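Local coordinates for lactate dehydrogenase (Eimeria maxima, PDB 6CT6), which binds NADH and probably interconverts pyruvate and lactate, and here holds the cofactor together with oxamate, at residues 10-16 with 79-85; 29-35 with 60-65. One frame throughout, in Å; residues are numbered along the deposited sequence.

Interaction 1. Residues 10-16 with 79-85. With NAI (1,4-dihydronicotinamide adenine dinucleotide), chain D.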
ATOM      1  N   PRO B  10      13.907   5.334 -14.755  1.00 27.57           N
ATOM      2  CA  PRO B  10      13.881   6.517 -13.889  1.00 29.09           C
ATOM      3  C   PRO B  10      14.300   6.147 -12.477  1.00 32.15           C
ATOM      4  O   PRO B  10      14.137   5.007 -12.036  1.00 28.66           O
ATOM      5  CB  PRO B  10      12.415   6.968 -13.934  1.00 29.66           C
ATOM      6  CG  PRO B  10      11.840   6.325 -15.141  1.00 30.92           C
ATOM      7  CD  PRO B  10      12.575   5.032 -15.303  1.00 33.17           C
ATOM      8  N   LYS B  11      14.845   7.128 -11.763  1.00 30.00           N
ATOM      9  CA  LYS B  11      15.259   6.954 -10.373  1.00 30.64           C
ATOM     10  C   LYS B  11      14.396   7.861  -9.501  1.00 29.69           C
ATOM     11  O   LYS B  11      14.469   9.090  -9.607  1.00 30.57           O
ATOM     12  CB  LYS B  11      16.749   7.258 -10.215  1.00 36.99           C
ATOM     13  CG  LYS B  11      17.643   6.489 -11.194  1.00 48.60           C
ATOM     14  CD  LYS B  11      17.412   4.975 -11.122  1.00 52.40           C
ATOM     15  CE  LYS B  11      18.220   4.191 -12.150  1.00 45.81           C
ATOM     16  NZ  LYS B  11      18.676   4.984 -13.323  1.00 48.10           N
ATOM     17  N   ILE B  12      13.573   7.249  -8.652  1.00 30.29           N
ATOM     18  CA  ILE B  12      12.600   7.952  -7.822  1.00 26.78           C
ATOM     19  C   ILE B  12      13.091   7.903  -6.381  1.00 25.84           C
ATOM     20  O   ILE B  12      13.239   6.817  -5.808  1.00 26.43           O
ATOM     21  CB  ILE B  12      11.204   7.325  -7.949  1.00 25.89           C
ATOM     22  CG1 ILE B  12      10.750   7.323  -9.413  1.00 25.68           C
ATOM     23  CG2 ILE B  12      10.192   8.058  -7.067  1.00 26.39           C
ATOM     24  CD1 ILE B  12       9.751   6.236  -9.728  1.00 32.51           C
ATOM     25  N   ALA B  13      13.326   9.072  -5.791  1.00 25.10           N
ATOM     26  CA  ALA B  13      13.827   9.175  -4.423  1.00 27.89           C
ATOM     27  C   ALA B  13      12.694   9.601  -3.496  1.00 27.06           C
ATOM     28  O   ALA B  13      12.121  10.682  -3.666  1.00 27.69           O
ATOM     29  CB  ALA B  13      14.987  10.166  -4.337  1.00 28.87           C
ATOM     30  N   LEU B  14      12.386   8.759  -2.516  1.00 26.81           N
ATOM     31  CA  LEU B  14      11.333   9.030  -1.542  1.00 25.36           C
ATOM     32  C   LEU B  14      12.002   9.451  -0.233  1.00 28.71           C
ATOM     33  O   LEU B  14      12.566   8.623   0.487  1.00 26.47           O
ATOM     34  CB  LEU B  14      10.443   7.803  -1.367  1.00 24.80           C
ATOM     35  CG  LEU B  14       9.834   7.251  -2.666  1.00 24.73           C
ATOM     36  CD1 LEU B  14       8.890   6.088  -2.385  1.00 26.29           C
ATOM     37  CD2 LEU B  14       9.116   8.331  -3.475  1.00 24.47           C
ATOM     38  N   VAL B  15      11.949  10.748   0.064  1.00 27.15           N
ATOM     39  CA  VAL B  15      12.546  11.302   1.277  1.00 28.67           C
ATOM     40  C   VAL B  15      11.482  11.233   2.367  1.00 27.27           C
ATOM     41  O   VAL B  15      10.620  12.108   2.474  1.00 27.97           O
ATOM     42  CB  VAL B  15      13.060  12.727   1.057  1.00 26.68           C
ATOM     43  CG1 VAL B  15      13.528  13.348   2.371  1.00 31.67           C
ATOM     44  CG2 VAL B  15      14.207  12.713   0.063  1.00 27.97           C
ATOM     45  N   GLY B  16      11.565  10.193   3.190  1.00 25.74           N
ATOM     46  CA  GLY B  16      10.519   9.848   4.131  1.00 26.93           C
ATOM     47  C   GLY B  16       9.970   8.480   3.791  1.00 28.60           C
ATOM     48  O   GLY B  16       9.427   8.285   2.698  1.00 28.61           O
ATOM     49  N   ASP B  79      15.792  11.415 -10.445  1.00 30.95           N
ATOM     50  CA  ASP B  79      15.010  12.185 -11.404  1.00 31.02           C
ATOM     51  C   ASP B  79      13.816  12.865 -10.751  1.00 28.29           C
ATOM     52  O   ASP B  79      13.414  13.951 -11.182  1.00 28.45           O
ATOM     53  CB  ASP B  79      14.525  11.279 -12.541  1.00 31.16           C
ATOM     54  CG  ASP B  79      15.670  10.646 -13.312  1.00 34.84           C
ATOM     55  OD1 ASP B  79      16.515  11.394 -13.844  1.00 36.08           O
ATOM     56  OD2 ASP B  79      15.732   9.398 -13.372  1.00 34.75           O
ATOM     57  N   VAL B  80      13.242  12.250  -9.721  1.00 28.47           N
ATOM     58  CA  VAL B  80      12.124  12.820  -8.980  1.00 28.09           C
ATOM     59  C   VAL B  80      12.375  12.596  -7.495  1.00 26.51           C
ATOM     60  O   VAL B  80      12.888  11.547  -7.092  1.00 30.23           O
ATOM     61  CB  VAL B  80      10.779  12.194  -9.409  1.00 26.50           C
ATOM     62  CG1 VAL B  80       9.633  12.724  -8.555  1.00 32.86           C
ATOM     63  CG2 VAL B  80      10.506  12.466 -10.882  1.00 32.33           C
ATOM     64  N   VAL B  81      12.016  13.588  -6.681  1.00 27.50           N
ATOM     65  CA  VAL B  81      12.080  13.493  -5.226  1.00 25.91           C
ATOM     66  C   VAL B  81      10.688  13.800  -4.687  1.00 26.02           C
ATOM     67  O   VAL B  81      10.112  14.847  -5.012  1.00 28.86           O
ATOM     68  CB  VAL B  81      13.121  14.457  -4.628  1.00 25.29           C
ATOM     69  CG1 VAL B  81      13.163  14.331  -3.107  1.00 29.86           C
ATOM     70  CG2 VAL B  81      14.509  14.203  -5.212  1.00 27.92           C
ATOM     71  N   ILE B  82      10.147  12.893  -3.877  1.00 24.83           N
ATOM     72  CA  ILE B  82       8.858  13.093  -3.216  1.00 24.12           C
ATOM     73  C   ILE B  82       9.102  13.089  -1.711  1.00 24.72           C
ATOM     74  O   ILE B  82       9.614  12.106  -1.162  1.00 26.43           O
ATOM     75  CB  ILE B  82       7.826  12.024  -3.613  1.00 20.30           C
ATOM     76  CG1 ILE B  82       7.792  11.837  -5.137  1.00 25.96           C
ATOM     77  CG2 ILE B  82       6.448  12.438  -3.121  1.00 24.51           C
ATOM     78  CD1 ILE B  82       6.854  10.731  -5.616  1.00 28.90           C
ATOM     79  N   ILE B  83       8.720  14.180  -1.045  1.00 27.51           N
ATOM     80  CA  ILE B  83       9.100  14.447   0.342  1.00 27.05           C
ATOM     81  C   ILE B  83       7.902  14.199   1.249  1.00 27.90           C
ATOM     82  O   ILE B  83       6.860  14.853   1.109  1.00 27.49           O
ATOM     83  CB  ILE B  83       9.612  15.884   0.525  1.00 27.42           C
ATOM     84  CG1 ILE B  83      10.849  16.139  -0.332  1.00 25.23           C
ATOM     85  CG2 ILE B  83       9.943  16.155   1.997  1.00 25.86           C
ATOM     86  CD1 ILE B  83      11.156  17.615  -0.529  1.00 27.51           C
ATOM     87  N   THR B  84       8.062  13.277   2.197  1.00 25.30           N
ATOM     88  CA  THR B  84       7.127  13.120   3.302  1.00 25.03           C
ATOM     89  C   THR B  84       7.827  13.227   4.654  1.00 26.20           C
ATOM     90  O   THR B  84       7.233  12.880   5.681  1.00 25.58           O
ATOM     91  CB  THR B  84       6.388  11.783   3.192  1.00 24.10           C
ATOM     92  OG1 THR B  84       7.324  10.701   3.207  1.00 27.36           O
ATOM     93  CG2 THR B  84       5.548  11.720   1.917  1.00 27.99           C
ATOM     94  N   ALA B  85       9.073  13.698   4.674  1.00 24.59           N
ATOM     95  CA  ALA B  85       9.848  13.769   5.905  1.00 28.58           C
ATOM     96  C   ALA B  85       9.196  14.699   6.921  1.00 31.18           C
ATOM     97  O   ALA B  85       8.608  15.725   6.566  1.00 27.92           O
ATOM     98  CB  ALA B  85      11.266  14.253   5.599  1.00 31.26           C
TER
HETATM   99  PA  NAI D 401       5.014   9.232   8.908  1.00 35.50           P
HETATM  100  O1A NAI D 401       5.375   9.692  10.303  1.00 34.73           O
HETATM  101  O2A NAI D 401       4.436   7.851   8.704  1.00 28.53           O
HETATM  102  O5B NAI D 401       6.340   9.355   8.010  1.00 30.36           O
HETATM  103  C5B NAI D 401       7.223  10.464   8.156  1.00 34.87           C
HETATM  104  C4B NAI D 401       8.644   9.939   8.062  1.00 34.25           C
HETATM  105  O4B NAI D 401       9.588  10.996   7.873  1.00 33.56           O
HETATM  106  C3B NAI D 401       9.066   9.201   9.329  1.00 36.27           C
HETATM  107  O3B NAI D 401       9.363   7.840   9.010  1.00 32.50           O
HETATM  108  C2B NAI D 401      10.300   9.937   9.816  1.00 35.73           C
HETATM  109  O2B NAI D 401      11.283   9.067  10.378  1.00 33.01           O
HETATM  110  C1B NAI D 401      10.780  10.572   8.525  1.00 35.94           C
HETATM  111  N9A NAI D 401      11.744  11.683   8.683  1.00 36.71           N
HETATM  112  C8A NAI D 401      11.888  12.562   9.697  1.00 34.17           C
HETATM  113  N7A NAI D 401      12.913  13.418   9.429  1.00 33.74           N
HETATM  114  C5A NAI D 401      13.433  13.076   8.235  1.00 33.76           C
HETATM  115  C6A NAI D 401      14.519  13.543   7.351  1.00 35.39           C
HETATM  116  N6A NAI D 401      15.295  14.591   7.695  1.00 35.70           N
HETATM  117  N1A NAI D 401      14.712  12.889   6.182  1.00 38.38           N
HETATM  118  C2A NAI D 401      13.951  11.841   5.811  1.00 34.30           C
HETATM  119  N3A NAI D 401      12.952  11.367   6.568  1.00 33.84           N
HETATM  120  C4A NAI D 401      12.657  11.932   7.758  1.00 35.43           C
HETATM  121  O3  NAI D 401       4.019  10.329   8.260  1.00 32.56           O
HETATM  122  PN  NAI D 401       3.121  10.114   6.931  1.00 31.39           P
HETATM  123  O1N NAI D 401       1.801   9.502   7.336  1.00 31.63           O
HETATM  124  O2N NAI D 401       3.966   9.454   5.867  1.00 33.65           O
HETATM  125  O5D NAI D 401       2.843  11.644   6.512  1.00 32.65           O
HETATM  126  C5D NAI D 401       3.939  12.467   6.126  1.00 35.02           C
HETATM  127  C4D NAI D 401       3.520  13.917   5.931  1.00 38.08           C
HETATM  128  O4D NAI D 401       2.525  14.037   4.906  1.00 37.92           O
HETATM  129  C3D NAI D 401       2.914  14.496   7.200  1.00 36.94           C
HETATM  130  O3D NAI D 401       3.439  15.810   7.404  1.00 33.88           O
HETATM  131  C2D NAI D 401       1.433  14.550   6.906  1.00 38.77           C
HETATM  132  O2D NAI D 401       0.746  15.553   7.654  1.00 37.63           O
HETATM  133  C1D NAI D 401       1.464  14.848   5.417  1.00 37.49           C
HETATM  134  N1N NAI D 401       0.214  14.627   4.677  1.00 36.61           N
HETATM  135  C2N NAI D 401      -0.005  15.481   3.676  1.00 39.26           C
HETATM  136  C3N NAI D 401      -1.120  15.410   2.870  1.00 37.79           C
HETATM  137  C7N NAI D 401      -1.257  16.435   1.784  1.00 37.65           C
HETATM  138  O7N NAI D 401      -0.286  17.114   1.486  1.00 31.70           O
HETATM  139  N7N NAI D 401      -2.426  16.601   1.178  1.00 38.33           N
HETATM  140  C4N NAI D 401      -2.162  14.343   3.078  1.00 36.67           C
HETATM  141  C5N NAI D 401      -1.817  13.471   4.197  1.00 42.02           C
HETATM  142  C6N NAI D 401      -0.649  13.638   4.941  1.00 39.71           C
HETATM  143  O   HOH W   1      17.421   7.592 -15.165  1.00 48.97           O
HETATM  144  O   HOH W   2       8.523   9.997   0.733  1.00 25.53           O
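Val15 and Val81 meet through single methyls, CG2 of Val15 lying 3.7 Å from CG1 of Val81, on the face of the sheet that also carries Ala13 and Ile83. Val15 sets CG1 anti to its backbone N (chi1 173°), which leaves CG2 for Val81 while CG1 reaches the adenine, 3.8 Å from C2A of the dinucleotide. On the other face Leu14 and Ile82 run side by side in the same direction, Leu14 CD2 resting 3.9 Å from Ile82 CB, with helix 19-31 packed over them. Between the faces the two strands pair in parallel: Ala13 N gives a nearly straight bond to Val80 O (2.8 Å), and Ala13 O takes Ile82 N. At the ligand end, water 2 donates to both Gly16 O and Ile82 O and is also hydrogen-bonded to Thr84 OG1, while Ala85 CB packs 3.5 Å from adenine C4A. At the opposite end the carboxylate of Asp79 reaches the first strand, where OD2 accepts Lys11 N on its anti side at 2.9 Å; the ammonium of Lys11 is instead bound to the carbonyls of Asn7 and Arg9. Such pairing of the first and fourth strands, with cofactor at their C-terminal ends, is characteristic of the Rossmann fold.

Interaction 2. Residues 29-35 with 60-65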
ATOM      1  N   SER B  29       6.738  -0.227  -7.554  1.00 25.18           N
ATOM      2  CA  SER B  29       6.907  -1.649  -7.833  1.00 26.30           C
ATOM      3  C   SER B  29       5.791  -2.166  -8.734  1.00 26.05           C
ATOM      4  O   SER B  29       6.048  -2.813  -9.756  1.00 26.02           O
ATOM      5  CB  SER B  29       6.944  -2.427  -6.516  1.00 25.32           C
ATOM      6  OG  SER B  29       7.008  -3.825  -6.732  1.00 26.54           O
ATOM      7  N   LEU B  30       4.539  -1.875  -8.374  1.00 23.69           N
ATOM      8  CA  LEU B  30       3.397  -2.401  -9.116  1.00 25.27           C
ATOM      9  C   LEU B  30       3.316  -1.814 -10.521  1.00 28.03           C
ATOM     10  O   LEU B  30       2.957  -2.520 -11.472  1.00 28.53           O
ATOM     11  CB  LEU B  30       2.104  -2.114  -8.346  1.00 23.24           C
ATOM     12  CG  LEU B  30       1.913  -2.798  -6.990  1.00 24.29           C
ATOM     13  CD1 LEU B  30       0.728  -2.186  -6.256  1.00 28.15           C
ATOM     14  CD2 LEU B  30       1.715  -4.299  -7.147  1.00 24.33           C
ATOM     15  N   LYS B  31       3.634  -0.529 -10.674  1.00 29.50           N
ATOM     16  CA  LYS B  31       3.510   0.150 -11.957  1.00 27.82           C
ATOM     17  C   LYS B  31       4.762   0.047 -12.819  1.00 24.95           C
ATOM     18  O   LYS B  31       4.732   0.483 -13.976  1.00 26.39           O
ATOM     19  CB  LYS B  31       3.178   1.635 -11.743  1.00 31.32           C
ATOM     20  CG  LYS B  31       1.812   1.900 -11.119  1.00 27.94           C
ATOM     21  CD  LYS B  31       1.622   3.379 -10.777  1.00 33.14           C
ATOM     22  CE  LYS B  31       1.316   4.229 -12.005  1.00 37.89           C
ATOM     23  NZ  LYS B  31      -0.035   3.957 -12.566  1.00 48.90           N
ATOM     24  N   GLU B  32       5.847  -0.527 -12.302  1.00 25.98           N
ATOM     25  CA  GLU B  32       7.138  -0.523 -12.991  1.00 28.26           C
ATOM     26  C   GLU B  32       7.511   0.891 -13.417  1.00 31.68           C
ATOM     27  O   GLU B  32       7.979   1.127 -14.533  1.00 29.86           O
ATOM     28  CB  GLU B  32       7.129  -1.457 -14.201  1.00 31.08           C
ATOM     29  CG  GLU B  32       6.822  -2.899 -13.880  1.00 31.57           C
ATOM     30  CD  GLU B  32       6.800  -3.766 -15.121  1.00 43.59           C
ATOM     31  OE1 GLU B  32       7.757  -3.684 -15.922  1.00 38.03           O
ATOM     32  OE2 GLU B  32       5.819  -4.517 -15.307  1.00 43.88           O
ATOM     33  N   LEU B  33       7.290   1.847 -12.518  1.00 26.84           N
ATOM     34  CA  LEU B  33       7.519   3.241 -12.865  1.00 26.23           C
ATOM     35  C   LEU B  33       9.001   3.582 -12.882  1.00 28.34           C
ATOM     36  O   LEU B  33       9.433   4.418 -13.683  1.00 29.76           O
ATOM     37  CB  LEU B  33       6.773   4.148 -11.887  1.00 28.72           C
ATOM     38  CG  LEU B  33       6.821   5.641 -12.200  1.00 29.50           C
ATOM     39  CD1 LEU B  33       6.280   5.928 -13.597  1.00 32.92           C
ATOM     40  CD2 LEU B  33       6.035   6.403 -11.156  1.00 34.41           C
ATOM     41  N   GLY B  34       9.782   2.943 -12.024  1.00 28.33           N
ATOM     42  CA  GLY B  34      11.208   3.182 -11.956  1.00 26.23           C
ATOM     43  C   GLY B  34      11.760   2.580 -10.686  1.00 23.16           C
ATOM     44  O   GLY B  34      11.021   2.110  -9.817  1.00 24.94           O
ATOM     45  N   ASP B  35      13.086   2.578 -10.596  1.00 25.57           N
ATOM     46  CA  ASP B  35      13.734   2.157  -9.364  1.00 27.97           C
ATOM     47  C   ASP B  35      13.543   3.221  -8.287  1.00 27.60           C
ATOM     48  O   ASP B  35      13.367   4.408  -8.577  1.00 29.41           O
ATOM     49  CB  ASP B  35      15.219   1.880  -9.603  1.00 27.62           C
ATOM     50  CG  ASP B  35      15.456   0.566 -10.333  1.00 33.90           C
ATOM     51  OD1 ASP B  35      14.519  -0.262 -10.413  1.00 30.14           O
ATOM     52  OD2 ASP B  35      16.586   0.354 -10.820  1.00 36.25           O
ATOM     53  N   VAL B  60       5.020 -10.001  -8.607  1.00 24.53           N
ATOM     54  CA  VAL B  60       4.341  -9.542  -9.819  1.00 27.37           C
ATOM     55  C   VAL B  60       5.256  -9.605 -11.047  1.00 24.74           C
ATOM     56  O   VAL B  60       4.979  -8.959 -12.055  1.00 27.20           O
ATOM     57  CB  VAL B  60       3.752  -8.131  -9.643  1.00 25.69           C
ATOM     58  CG1 VAL B  60       2.701  -8.121  -8.541  1.00 28.01           C
ATOM     59  CG2 VAL B  60       4.842  -7.108  -9.358  1.00 24.59           C
ATOM     60  N   ASP B  61       6.348 -10.367 -10.975  1.00 28.27           N
ATOM     61  CA  ASP B  61       7.118 -10.776 -12.152  1.00 27.15           C
ATOM     62  C   ASP B  61       7.901  -9.634 -12.802  1.00 29.84           C
ATOM     63  O   ASP B  61       8.130  -9.660 -14.015  1.00 27.18           O
ATOM     64  CB  ASP B  61       6.210 -11.423 -13.208  1.00 27.99           C
ATOM     65  CG  ASP B  61       5.577 -12.714 -12.728  1.00 28.14           C
ATOM     66  OD1 ASP B  61       6.279 -13.510 -12.069  1.00 31.60           O
ATOM     67  OD2 ASP B  61       4.379 -12.935 -13.011  1.00 29.92           O
ATOM     68  N   ASN B  62       8.334  -8.624 -12.047  1.00 26.60           N
ATOM     69  CA  ASN B  62       9.231  -7.616 -12.600  1.00 26.35           C
ATOM     70  C   ASN B  62      10.434  -7.450 -11.679  1.00 27.44           C
ATOM     71  O   ASN B  62      10.471  -7.966 -10.558  1.00 26.18           O
ATOM     72  CB  ASN B  62       8.515  -6.271 -12.841  1.00 26.65           C
ATOM     73  CG  ASN B  62       8.170  -5.531 -11.560  1.00 29.84           C
ATOM     74  OD1 ASN B  62       9.018  -5.324 -10.694  1.00 26.70           O
ATOM     75  ND2 ASN B  62       6.918  -5.100 -11.452  1.00 28.03           N
ATOM     76  N   GLY B  63      11.432  -6.725 -12.179  1.00 27.39           N
ATOM     77  CA  GLY B  63      12.685  -6.560 -11.471  1.00 33.85           C
ATOM     78  C   GLY B  63      12.932  -5.144 -10.995  1.00 27.73           C
ATOM     79  O   GLY B  63      14.084  -4.710 -10.899  1.00 28.84           O
ATOM     80  N   ILE B  64      11.858  -4.409 -10.698  1.00 26.10           N
ATOM     81  CA  ILE B  64      12.007  -3.112 -10.052  1.00 25.08           C
ATOM     82  C   ILE B  64      12.771  -3.305  -8.750  1.00 30.09           C
ATOM     83  O   ILE B  64      12.483  -4.223  -7.973  1.00 23.14           O
ATOM     84  CB  ILE B  64      10.630  -2.472  -9.802  1.00 28.06           C
ATOM     85  CG1 ILE B  64       9.955  -2.071 -11.122  1.00 28.42           C
ATOM     86  CG2 ILE B  64      10.743  -1.265  -8.864  1.00 26.29           C
ATOM     87  CD1 ILE B  64      10.639  -0.940 -11.888  1.00 28.04           C
ATOM     88  N   THR B  65      13.755  -2.446  -8.508  1.00 27.23           N
ATOM     89  CA  THR B  65      14.555  -2.502  -7.292  1.00 29.79           C
ATOM     90  C   THR B  65      14.182  -1.343  -6.378  1.00 28.43           C
ATOM     91  O   THR B  65      14.183  -0.184  -6.805  1.00 26.19           O
ATOM     92  CB  THR B  65      16.052  -2.456  -7.610  1.00 29.54           C
ATOM     93  OG1 THR B  65      16.391  -3.537  -8.491  1.00 32.90           O
ATOM     94  CG2 THR B  65      16.877  -2.586  -6.333  1.00 31.12           C
TER
HETATM   95  O   HOH W   3       4.423  -6.272 -12.852  1.00 35.49           O
HETATM   96  O   HOH W   4      17.585  -2.314 -10.871  1.00 40.85           O
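Asp35 OD1 is gripped by Thr65 N at 3.0 Å, along an almost straight N-H (174°), and by a salt bridge from Arg9. Thr65 N comes from above the carboxylate plane, not within it. The other oxygen, OD2, accepts from Asn7 and from water 4, which in turn accepts from Thr65 OG1. Three residues before Thr65, Asn62 uses both ends of its amide: ND2 donates to Ser29 O in the last helical turn (3.0 Å), while OD1 accepts Ile64 N and closes an Asx turn. With CG between its backbone N and carbonyl carbon (chi1 71°), the amide lies against Glu32, whose CG is 3.3 Å from Asn62 ND2; the two side chains run past each other in opposite directions, their planar ends turned 43° apart. Ile64 fills the bend between these polar points, CD1 against Glu32 CA (3.7 Å) and CG2 against Gly34 O (3.5 Å). That carbonyl is buried without a polar partner. Arg166 of the second subunit bonds to Ile64 O, placing the loop at the dimer interface. Helix 19-31 ends here in a Schellman motif at Glu32, and the two helix-to-strand connections lie together at one edge of the Rossmann domain.

Overall arrangement
Both contacts belong to the NAD-binding domain, but they show how chemistry follows place in a fold. Interaction 1 is buried: regular backbone pairing inside the parallel part of the sheet, apolar side chains on both faces, and the dinucleotide at one end. Interaction 2 lies farther from the chain's centre and is partly open; there the end of helix 19-31 with the turn after it meets the loop that follows helix 45-59, mainly through side-chain-to-backbone bonds, bridging waters and the packing of Ile64, with the second subunit close by. They touch where strand 35-39 begins beside strand 11-15: Ile12 N lies 2.8 Å from Asp35 O, a probable hydrogen bond. Helix 19-31 serves both contacts.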